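Side-chain contacts in 3-carboxy-cis,cis-muconate cycloisomerase (Pseudomonas putida, PDB 1RE5), which belongs to the mostly helical fumarase/aspartase superfamily of enzymes and assembles from four copies of one elongated chain: residues Gly103-Asp108 with His313-Gly318; Pro147-Gly150 with Gln155-Thr158; Val209-Ala214 with Leu219-Gln224; Ser255-Met258 with Glu264-Glu267. All coordinates share one frame; numbering follows the deposited sequence.

In the fold
Within one chain the four contacts fall into two pairs on opposite sides of the chain's centre. Interactions 1 and 3 lie with centres about 17 Å apart, interactions 2 and 4 about 15 Å apart, and it is 50 to 57 Å between centres from one pair to the other. Interactions 2, 3 and 4 follow in series along the chain, all inside the long loop closed by interaction 1. Helices 106-142 and 231-257 each have one end in these contacts. Interactions 2 and 4 touch directly, through Leu148 and Glu264. Assembly brings the two sides together: Glu314 packs on Gly150 of the second subunit, so interactions 1 and 2, distant in one chain, are neighbours in the tetramer. Gln155, bonded to Met258 O of the fourth subunit, adds another link.

Interaction 1 of 4, residues Gly103-Asp108 with His313-Gly318; sequences GATSQD and HERSLG
Thr105 and Gln107 both meet the guanidinium group of Arg315, where the start of the long helix 106-142 of this superfamily's helical fold faces the loop ahead of helix 319-347. Thr105 holds the N-cap position, the residue just before the helix, but its hydroxyl makes no capping bond. With OG1 anti to the backbone N (chi1 -172°), the hydroxyl instead lies over one face of the guanidinium, OG1 standing 3.5 Å from Arg315 NH2.

Two residues on, in the first turn of the helix, Gln107 reaches out as an extended chain and runs past the arginine in the opposite direction. Its amide comes at the guanidinium edge rather than over a face, and the two planes stand 82° apart. The arginine chain bends at chi3 (-42°), which turns its guanidinium, and the methylene CB of Gln107 lies 3.4 Å from Arg315 NH1. Arg315 also packs on Trp320 and on Trp153 of the second subunit, while the neighbouring Glu314 forms a salt bridge with Lys165 of that subunit.

Asp108, next along the helix, stays clear of the loop; its carboxylate turns to another part of the chain, where OD1 accepts a hydrogen bond from Gly193 N.

Interaction 2 of 4, residues Pro147-Gly150 with Gln155-Thr158; sequences PLVG and QHAT
Gly150 and Ala157 form an antiparallel hydrogen-bonded pair in the beta hairpin of strands 147-152 and 155-157, where the axes of 147-150 and 155-157 run at 122° to each other, far from straight antiparallel. Ala157 N gives to Gly150 O at 2.6 Å, and Gly150 N returns a longer bond to Ala157 O at 3.3 Å. Both bonds are bent, and each donor lies above the plane of the carbonyl it uses. His156 adds a CA-H...O contact to Gly150 O.

Beside this pair, Val149 and His156 cross at about a right angle. The methyl CG1 of Val149 sits over the centre of the imidazole, 3.7 Å from the centroid and 13° off the ring normal, a clear CH-pi contact. CG1 lies between the backbone N and the carbonyl carbon (chi1 70°), which leaves CG2 to touch the root of the ring, 3.7 Å from His156 CG.

Val149 also touches Leu359 of helix 352-359. Strand 147-152 is the middle one of three, for Leu148 bonds through its backbone to Val160 of strand 159-161, and the Leu148 side chain rests on Leu162 and Lys165 of helix 162-187.

Interaction 3 of 4, residues Val209-Ala214 with Leu219-Gln224; sequences VAEALA and LTLPEQ
Leu221 folds back over helix 206-217, touching Ala210 and Ala214, one turn apart, and Glu211 beside them. The apolar contacts carry most of this packing. With CG anti to the backbone N (chi1 -174°), the leucine extends toward the helix and its two methyls part company there. CD1 settles against the methyl of Ala210, 4.1 Å from CB. CD2 goes to the aliphatic part of Glu211, 3.8 Å from CG, where the glutamate chain passes across the leucine at about a right angle. Nearer the root, Leu221 CB faces Ala214 CB at 4.2 Å. Leu221 CD1 also comes within 4.0 Å of Ala210 O, consistent with the small alanine side chains on this side of the helix.

One polar bond joins the two segments. Leu219 N gives to Ala214 O at 2.9 Å and is almost straight at the hydrogen, 177°, although the donor stands well above the carbonyl plane. It spans five residues, one more than the bonds inside the helix such as Ala214 N to Ala210 O, and so belongs to the end of the helix, where the chain turns back along it.

The side chain of Leu219 packs on Thr112, Val115 and Leu116 of helix 106-142. Helix 206-217 also packs through Leu213 on Phe31 and Ala34 of helix 21-40, while Leu221 also meets Arg440 of the second subunit.

Interaction 4 of 4, residues Ser255-Met258 with Glu264-Glu267; sequences SLLM and EVFE
Leu257, the last residue of helix 231-257, and Met258 just after it lie against Glu264-Glu267 as the chain comes back. Leu257 O takes its bond from Glu264 N at 3.0 Å; the bond is fairly straight, 155° at the hydrogen, and the donor is tilted only slightly from the carbonyl plane. At the other end of the contact Glu267 N points at a less usual acceptor, the sulfur of Met258, in a weak bond of 3.5 Å that is well aligned at 163°. Met258 CA also makes a CA-H...O contact with Val265 O.

Between these polar points the packing is mostly apolar. Leu257 CD1 meets Val265 CG2 at 3.7 Å, and Met258 CG lies 3.8 Å from Phe266 CD1, approaching the ring at a slant. The exception is Leu257 CD2, which rests 3.6 Å from Glu264 OE2, a carboxylate oxygen whose real partner is Arg151, in a salt bridge; OE1 goes to Asn358 ND2. The carboxylate of Glu267 takes backbone N-H groups of Gly287 and Ala288 at the start of helix 286-307, and Met258 O accepts from Gln155 NE2 of the fourth subunit.

The chemistry implies a division of labour: both buried carboxylates are spent on partners beyond the contact, while the two segments hold each other by one good backbone bond, one weak bond to sulfur and close apolar packing.

Interaction 1 of 4, residues Gly103-Asp108 with His313-Gly318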
loop_
_atom_site.group_PDB
_atom_site.type_symbol
_atom_site.label_atom_id
_atom_site.label_comp_id
_atom_site.label_asym_id
_atom_site.label_seq_id
_atom_site.Cartn_x
_atom_site.Cartn_y
_atom_site.Cartn_z
ATOM N N GLY D 103 -32.875 -19.332 9.670
ATOM C CA GLY D 103 -32.439 -18.376 10.677
ATOM C C GLY D 103 -31.072 -17.748 10.470
ATOM O O GLY D 103 -30.627 -16.941 11.296
ATOM N N ALA D 104 -30.412 -18.105 9.372
ATOM C CA ALA D 104 -29.083 -17.591 9.071
ATOM C C ALA D 104 -29.098 -16.577 7.933
ATOM O O ALA D 104 -29.980 -16.594 7.065
ATOM C CB ALA D 104 -28.147 -18.751 8.719
ATOM N N THR D 105 -28.106 -15.692 7.939
ATOM C CA THR D 105 -27.995 -14.681 6.907
ATOM C C THR D 105 -26.866 -15.116 5.980
ATOM O O THR D 105 -26.081 -15.986 6.338
ATOM C CB THR D 105 -27.728 -13.284 7.548
ATOM O OG1 THR D 105 -27.798 -12.271 6.542
ATOM C CG2 THR D 105 -26.375 -13.237 8.215
ATOM N N SER D 106 -26.799 -14.538 4.786
ATOM C CA SER D 106 -25.758 -14.886 3.817
ATOM C C SER D 106 -24.332 -14.829 4.378
ATOM O O SER D 106 -23.544 -15.769 4.214
ATOM C CB SER D 106 -25.857 -13.965 2.599
ATOM O OG SER D 106 -27.071 -14.170 1.897
ATOM N N GLN D 107 -23.995 -13.729 5.045
ATOM C CA GLN D 107 -22.654 -13.589 5.599
ATOM C C GLN D 107 -22.294 -14.688 6.611
ATOM O O GLN D 107 -21.124 -15.043 6.750
ATOM C CB GLN D 107 -22.470 -12.202 6.233
ATOM C CG GLN D 107 -21.009 -11.895 6.541
ATOM C CD GLN D 107 -20.776 -10.498 7.052
ATOM O OE1 GLN D 107 -19.641 -10.110 7.317
ATOM N NE2 GLN D 107 -21.845 -9.732 7.194
ATOM N N ASP D 108 -23.290 -15.222 7.314
ATOM C CA ASP D 108 -23.030 -16.281 8.281
ATOM C C ASP D 108 -22.408 -17.463 7.556
ATOM O O ASP D 108 -21.410 -18.036 8.019
ATOM C CB ASP D 108 -24.319 -16.752 8.949
ATOM C CG ASP D 108 -24.917 -15.710 9.860
ATOM O OD1 ASP D 108 -24.153 -15.027 10.563
ATOM O OD2 ASP D 108 -26.159 -15.584 9.891
ATOM N N HIS D 313 -21.998 -0.079 10.087
ATOM C CA HIS D 313 -23.104 -0.728 10.756
ATOM C C HIS D 313 -23.094 -2.254 10.826
ATOM O O HIS D 313 -22.081 -2.865 11.187
ATOM C CB HIS D 313 -24.393 -0.245 10.110
ATOM C CG HIS D 313 -24.628 1.222 10.279
ATOM N ND1 HIS D 313 -24.527 1.854 11.502
ATOM C CD2 HIS D 313 -25.008 2.172 9.394
ATOM C CE1 HIS D 313 -24.842 3.131 11.363
ATOM N NE2 HIS D 313 -25.139 3.349 10.093
ATOM N N GLU D 314 -24.226 -2.864 10.477
ATOM C CA GLU D 314 -24.377 -4.315 10.553
ATOM C C GLU D 314 -23.839 -5.135 9.384
ATOM O O GLU D 314 -23.657 -6.339 9.511
ATOM C CB GLU D 314 -25.847 -4.658 10.793
ATOM C CG GLU D 314 -26.343 -4.252 12.169
ATOM C CD GLU D 314 -26.162 -2.771 12.431
ATOM O OE1 GLU D 314 -26.717 -1.954 11.650
ATOM O OE2 GLU D 314 -25.468 -2.429 13.417
ATOM N N ARG D 315 -23.604 -4.490 8.248
ATOM C CA ARG D 315 -23.061 -5.168 7.087
ATOM C C ARG D 315 -22.686 -4.067 6.124
ATOM O O ARG D 315 -23.501 -3.189 5.832
ATOM C CB ARG D 315 -24.089 -6.091 6.456
ATOM C CG ARG D 315 -23.448 -7.190 5.629
ATOM C CD ARG D 315 -24.483 -8.089 5.001
ATOM N NE ARG D 315 -25.572 -8.398 5.929
ATOM C CZ ARG D 315 -25.421 -9.061 7.067
ATOM N NH1 ARG D 315 -24.226 -9.497 7.430
ATOM N NH2 ARG D 315 -26.465 -9.276 7.847
ATOM N N SER D 316 -21.450 -4.112 5.641
ATOM C CA SER D 316 -20.935 -3.089 4.744
ATOM C C SER D 316 -20.831 -3.581 3.307
ATOM O O SER D 316 -20.510 -4.745 3.078
ATOM C CB SER D 316 -19.569 -2.645 5.271
ATOM O OG SER D 316 -18.841 -1.920 4.306
ATOM N N LEU D 317 -21.125 -2.713 2.339
ATOM C CA LEU D 317 -21.020 -3.098 0.933
ATOM C C LEU D 317 -19.781 -2.448 0.331
ATOM O O LEU D 317 -19.479 -1.283 0.611
ATOM C CB LEU D 317 -22.284 -2.696 0.150
ATOM C CG LEU D 317 -22.737 -1.249 -0.091
ATOM C CD1 LEU D 317 -22.329 -0.395 1.085
ATOM C CD2 LEU D 317 -22.132 -0.701 -1.351
ATOM N N GLY D 318 -19.053 -3.206 -0.482
ATOM C CA GLY D 318 -17.846 -2.682 -1.090
ATOM C C GLY D 318 -16.635 -3.094 -0.275
ATOM O O GLY D 318 -15.814 -3.901 -0.727
#

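Interaction 2 of 4, residues Pro147-Gly150 with Gln155-Thr158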
loop_
_atom_site.group_PDB
_atom_site.type_symbol
_atom_site.label_atom_id
_atom_site.label_comp_id
_atom_site.label_asym_id
_atom_site.label_seq_id
_atom_site.Cartn_x
_atom_site.Cartn_y
_atom_site.Cartn_z
ATOM N N PRO D 147 33.236 -19.748 8.244
ATOM C CA PRO D 147 33.330 -18.290 8.121
ATOM C C PRO D 147 33.120 -17.654 6.745
ATOM O O PRO D 147 33.562 -18.178 5.722
ATOM C CB PRO D 147 34.720 -17.997 8.679
ATOM C CG PRO D 147 35.502 -19.189 8.222
ATOM C CD PRO D 147 34.562 -20.350 8.465
ATOM N N LEU D 148 32.425 -16.521 6.749
ATOM C CA LEU D 148 32.157 -15.748 5.545
ATOM C C LEU D 148 32.280 -14.293 6.021
ATOM O O LEU D 148 32.141 -14.021 7.213
ATOM C CB LEU D 148 30.749 -16.087 4.931
ATOM C CG LEU D 148 29.314 -15.804 5.443
ATOM C CD1 LEU D 148 28.207 -16.342 4.552
ATOM C CD2 LEU D 148 29.189 -16.449 6.746
ATOM N N VAL D 149 32.593 -13.372 5.114
ATOM C CA VAL D 149 32.732 -11.964 5.487
ATOM C C VAL D 149 31.382 -11.336 5.836
ATOM O O VAL D 149 30.349 -11.721 5.291
ATOM C CB VAL D 149 33.366 -11.122 4.340
ATOM C CG1 VAL D 149 32.366 -10.973 3.163
ATOM C CG2 VAL D 149 33.787 -9.754 4.879
ATOM N N GLY D 150 31.391 -10.371 6.748
ATOM C CA GLY D 150 30.153 -9.704 7.110
ATOM C C GLY D 150 29.875 -8.624 6.074
ATOM O O GLY D 150 30.801 -7.995 5.568
ATOM N N GLN D 155 28.873 -3.524 2.047
ATOM C CA GLN D 155 30.322 -3.356 2.187
ATOM C C GLN D 155 30.867 -4.455 3.110
ATOM O O GLN D 155 30.149 -4.959 3.977
ATOM C CB GLN D 155 30.633 -1.991 2.800
ATOM C CG GLN D 155 30.170 -0.832 1.971
ATOM C CD GLN D 155 30.964 -0.710 0.697
ATOM O OE1 GLN D 155 32.157 -0.419 0.725
ATOM N NE2 GLN D 155 30.308 -0.940 -0.428
ATOM N N HIS D 156 32.127 -4.834 2.927
ATOM C CA HIS D 156 32.723 -5.856 3.777
ATOM C C HIS D 156 32.874 -5.347 5.214
ATOM O O HIS D 156 33.216 -4.186 5.454
ATOM C CB HIS D 156 34.075 -6.292 3.216
ATOM C CG HIS D 156 33.969 -7.329 2.143
ATOM N ND1 HIS D 156 32.816 -7.529 1.412
ATOM C CD2 HIS D 156 34.861 -8.239 1.689
ATOM C CE1 HIS D 156 33.003 -8.523 0.561
ATOM N NE2 HIS D 156 34.235 -8.971 0.711
ATOM N N ALA D 157 32.589 -6.225 6.168
ATOM C CA ALA D 157 32.665 -5.903 7.584
ATOM C C ALA D 157 33.266 -7.110 8.287
ATOM O O ALA D 157 33.582 -8.115 7.644
ATOM C CB ALA D 157 31.271 -5.624 8.125
ATOM N N THR D 158 33.409 -7.021 9.606
ATOM C CA THR D 158 33.981 -8.114 10.384
ATOM C C THR D 158 33.271 -9.417 10.089
ATOM O O THR D 158 32.084 -9.439 9.765
ATOM C CB THR D 158 33.902 -7.830 11.880
ATOM O OG1 THR D 158 32.596 -7.341 12.192
ATOM C CG2 THR D 158 34.943 -6.803 12.284
#

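Interaction 3 of 4, residues Val209-Ala214 with Leu219-Gln224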
loop_
_atom_site.group_PDB
_atom_site.type_symbol
_atom_site.label_atom_id
_atom_site.label_comp_id
_atom_site.label_asym_id
_atom_site.label_seq_id
_atom_site.Cartn_x
_atom_site.Cartn_y
_atom_site.Cartn_z
ATOM N N VAL D 209 -28.885 -23.297 19.578
ATOM C CA VAL D 209 -28.530 -23.628 18.206
ATOM C C VAL D 209 -27.095 -23.194 17.929
ATOM O O VAL D 209 -26.325 -23.922 17.294
ATOM C CB VAL D 209 -29.485 -22.940 17.201
ATOM C CG1 VAL D 209 -29.018 -23.187 15.775
ATOM C CG2 VAL D 209 -30.897 -23.482 17.376
ATOM N N ALA D 210 -26.746 -22.007 18.425
ATOM C CA ALA D 210 -25.408 -21.443 18.257
ATOM C C ALA D 210 -24.310 -22.371 18.785
ATOM O O ALA D 210 -23.363 -22.713 18.068
ATOM C CB ALA D 210 -25.329 -20.092 18.960
ATOM N N GLU D 211 -24.445 -22.781 20.041
ATOM C CA GLU D 211 -23.457 -23.657 20.659
ATOM C C GLU D 211 -23.389 -25.005 19.954
ATOM O O GLU D 211 -22.302 -25.527 19.697
ATOM C CB GLU D 211 -23.776 -23.817 22.141
ATOM C CG GLU D 211 -24.039 -22.461 22.776
ATOM C CD GLU D 211 -23.761 -22.422 24.258
ATOM O OE1 GLU D 211 -24.319 -23.274 24.989
ATOM O OE2 GLU D 211 -22.989 -21.528 24.690
ATOM N N ALA D 212 -24.550 -25.555 19.618
ATOM C CA ALA D 212 -24.595 -26.827 18.916
ATOM C C ALA D 212 -23.836 -26.688 17.600
ATOM O O ALA D 212 -23.022 -27.542 17.247
ATOM C CB ALA D 212 -26.035 -27.220 18.641
ATOM N N LEU D 213 -24.107 -25.599 16.881
ATOM C CA LEU D 213 -23.469 -25.332 15.591
ATOM C C LEU D 213 -21.946 -25.222 15.686
ATOM O O LEU D 213 -21.218 -25.800 14.872
ATOM C CB LEU D 213 -24.040 -24.049 14.988
ATOM C CG LEU D 213 -23.488 -23.632 13.625
ATOM C CD1 LEU D 213 -23.476 -24.822 12.665
ATOM C CD2 LEU D 213 -24.344 -22.488 13.073
ATOM N N ALA D 214 -21.475 -24.475 16.683
ATOM C CA ALA D 214 -20.047 -24.286 16.891
ATOM C C ALA D 214 -19.383 -25.637 17.096
ATOM O O ALA D 214 -18.410 -25.980 16.414
ATOM C CB ALA D 214 -19.815 -23.398 18.099
ATOM N N LEU D 219 -15.587 -25.332 16.041
ATOM C CA LEU D 219 -15.164 -23.945 16.081
ATOM C C LEU D 219 -15.627 -23.354 17.399
ATOM O O LEU D 219 -16.624 -23.796 17.967
ATOM C CB LEU D 219 -15.807 -23.142 14.952
ATOM C CG LEU D 219 -15.431 -23.471 13.516
ATOM C CD1 LEU D 219 -16.213 -22.554 12.587
ATOM C CD2 LEU D 219 -13.929 -23.298 13.324
ATOM N N THR D 220 -14.914 -22.350 17.883
ATOM C CA THR D 220 -15.305 -21.705 19.115
ATOM C C THR D 220 -16.463 -20.744 18.826
ATOM O O THR D 220 -16.651 -20.292 17.694
ATOM C CB THR D 220 -14.140 -20.903 19.693
ATOM O OG1 THR D 220 -13.030 -21.777 19.884
ATOM C CG2 THR D 220 -14.516 -20.279 21.041
ATOM N N LEU D 221 -17.246 -20.454 19.855
ATOM C CA LEU D 221 -18.348 -19.530 19.746
ATOM C C LEU D 221 -17.774 -18.200 20.264
ATOM O O LEU D 221 -17.294 -18.125 21.400
ATOM C CB LEU D 221 -19.501 -20.003 20.626
ATOM C CG LEU D 221 -20.792 -19.198 20.497
ATOM C CD1 LEU D 221 -21.339 -19.379 19.104
ATOM C CD2 LEU D 221 -21.807 -19.659 21.520
ATOM N N PRO D 222 -17.792 -17.140 19.435
ATOM C CA PRO D 222 -17.263 -15.830 19.848
ATOM C C PRO D 222 -18.180 -15.134 20.850
ATOM O O PRO D 222 -19.340 -15.506 20.983
ATOM C CB PRO D 222 -17.187 -15.069 18.530
ATOM C CG PRO D 222 -18.404 -15.581 17.805
ATOM C CD PRO D 222 -18.328 -17.079 18.060
ATOM N N GLU D 223 -17.677 -14.120 21.544
ATOM C CA GLU D 223 -18.506 -13.415 22.511
ATOM C C GLU D 223 -19.757 -12.865 21.817
ATOM O O GLU D 223 -20.822 -12.760 22.427
ATOM C CB GLU D 223 -17.717 -12.276 23.186
ATOM C CG GLU D 223 -17.591 -10.958 22.399
ATOM C CD GLU D 223 -16.650 -11.024 21.187
ATOM O OE1 GLU D 223 -16.155 -12.119 20.828
ATOM O OE2 GLU D 223 -16.408 -9.959 20.585
ATOM N N GLN D 224 -19.623 -12.532 20.535
ATOM C CA GLN D 224 -20.725 -11.991 19.745
ATOM C C GLN D 224 -20.408 -12.130 18.266
ATOM O O GLN D 224 -19.264 -12.375 17.899
ATOM C CB GLN D 224 -20.936 -10.510 20.067
ATOM C CG GLN D 224 -19.689 -9.645 19.920
ATOM C CD GLN D 224 -19.876 -8.251 20.512
ATOM O OE1 GLN D 224 -18.927 -7.633 21.014
ATOM N NE2 GLN D 224 -21.107 -7.742 20.447
#

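Interaction 4 of 4, residues Ser255-Met258 with Glu264-Glu267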
loop_
_atom_site.group_PDB
_atom_site.type_symbol
_atom_site.label_atom_id
_atom_site.label_comp_id
_atom_site.label_asym_id
_atom_site.label_seq_id
_atom_site.Cartn_x
_atom_site.Cartn_y
_atom_site.Cartn_z
ATOM N N SER D 255 20.076 -14.631 -3.383
ATOM C CA SER D 255 20.355 -14.036 -4.681
ATOM C C SER D 255 21.648 -13.242 -4.660
ATOM O O SER D 255 22.381 -13.232 -5.647
ATOM C CB SER D 255 19.188 -13.156 -5.145
ATOM O OG SER D 255 19.159 -11.932 -4.446
ATOM N N LEU D 256 21.945 -12.580 -3.544
ATOM C CA LEU D 256 23.191 -11.806 -3.449
ATOM C C LEU D 256 24.405 -12.719 -3.301
ATOM O O LEU D 256 25.499 -12.396 -3.793
ATOM C CB LEU D 256 23.136 -10.828 -2.275
ATOM C CG LEU D 256 22.179 -9.663 -2.509
ATOM C CD1 LEU D 256 21.884 -8.991 -1.203
ATOM C CD2 LEU D 256 22.779 -8.688 -3.511
ATOM N N LEU D 257 24.214 -13.852 -2.628
ATOM C CA LEU D 257 25.301 -14.806 -2.440
ATOM C C LEU D 257 25.550 -15.587 -3.728
ATOM O O LEU D 257 26.650 -16.124 -3.936
ATOM C CB LEU D 257 25.000 -15.767 -1.281
ATOM C CG LEU D 257 24.966 -15.133 0.114
ATOM C CD1 LEU D 257 24.679 -16.184 1.163
ATOM C CD2 LEU D 257 26.298 -14.471 0.395
ATOM N N MET D 258 24.533 -15.648 -4.587
ATOM C CA MET D 258 24.674 -16.340 -5.867
ATOM C C MET D 258 25.257 -15.426 -6.953
ATOM O O MET D 258 25.494 -15.879 -8.074
ATOM C CB MET D 258 23.339 -16.873 -6.346
ATOM C CG MET D 258 23.159 -18.332 -6.118
ATOM S SD MET D 258 21.619 -18.917 -6.835
ATOM C CE MET D 258 22.104 -19.190 -8.481
ATOM N N GLU D 264 29.084 -17.691 -3.294
ATOM C CA GLU D 264 29.313 -18.394 -2.048
ATOM C C GLU D 264 28.251 -19.439 -1.726
ATOM O O GLU D 264 28.563 -20.497 -1.179
ATOM C CB GLU D 264 29.418 -17.384 -0.912
ATOM C CG GLU D 264 30.594 -16.466 -1.070
ATOM C CD GLU D 264 30.713 -15.486 0.065
ATOM O OE1 GLU D 264 31.755 -14.799 0.154
ATOM O OE2 GLU D 264 29.759 -15.401 0.865
ATOM N N VAL D 265 26.998 -19.150 -2.050
ATOM C CA VAL D 265 25.918 -20.082 -1.776
ATOM C C VAL D 265 25.094 -20.156 -3.037
ATOM O O VAL D 265 24.973 -19.167 -3.748
ATOM C CB VAL D 265 25.038 -19.591 -0.592
ATOM C CG1 VAL D 265 23.765 -20.400 -0.505
ATOM C CG2 VAL D 265 25.805 -19.729 0.713
ATOM N N PHE D 266 24.533 -21.322 -3.327
ATOM C CA PHE D 266 23.741 -21.482 -4.540
ATOM C C PHE D 266 22.470 -22.278 -4.308
ATOM O O PHE D 266 22.420 -23.154 -3.437
ATOM C CB PHE D 266 24.541 -22.231 -5.606
ATOM C CG PHE D 266 25.825 -21.577 -5.982
ATOM C CD1 PHE D 266 25.894 -20.748 -7.095
ATOM C CD2 PHE D 266 26.975 -21.797 -5.230
ATOM C CE1 PHE D 266 27.084 -20.149 -7.456
ATOM C CE2 PHE D 266 28.175 -21.198 -5.584
ATOM C CZ PHE D 266 28.225 -20.372 -6.704
ATOM N N GLU D 267 21.453 -21.979 -5.110
ATOM C CA GLU D 267 20.205 -22.713 -5.053
ATOM C C GLU D 267 20.504 -24.085 -5.648
ATOM O O GLU D 267 21.416 -24.235 -6.452
ATOM C CB GLU D 267 19.156 -22.027 -5.905
ATOM C CG GLU D 267 18.424 -20.914 -5.228
ATOM C CD GLU D 267 17.333 -20.369 -6.113
ATOM O OE1 GLU D 267 16.731 -21.162 -6.866
ATOM O OE2 GLU D 267 17.072 -19.154 -6.053
#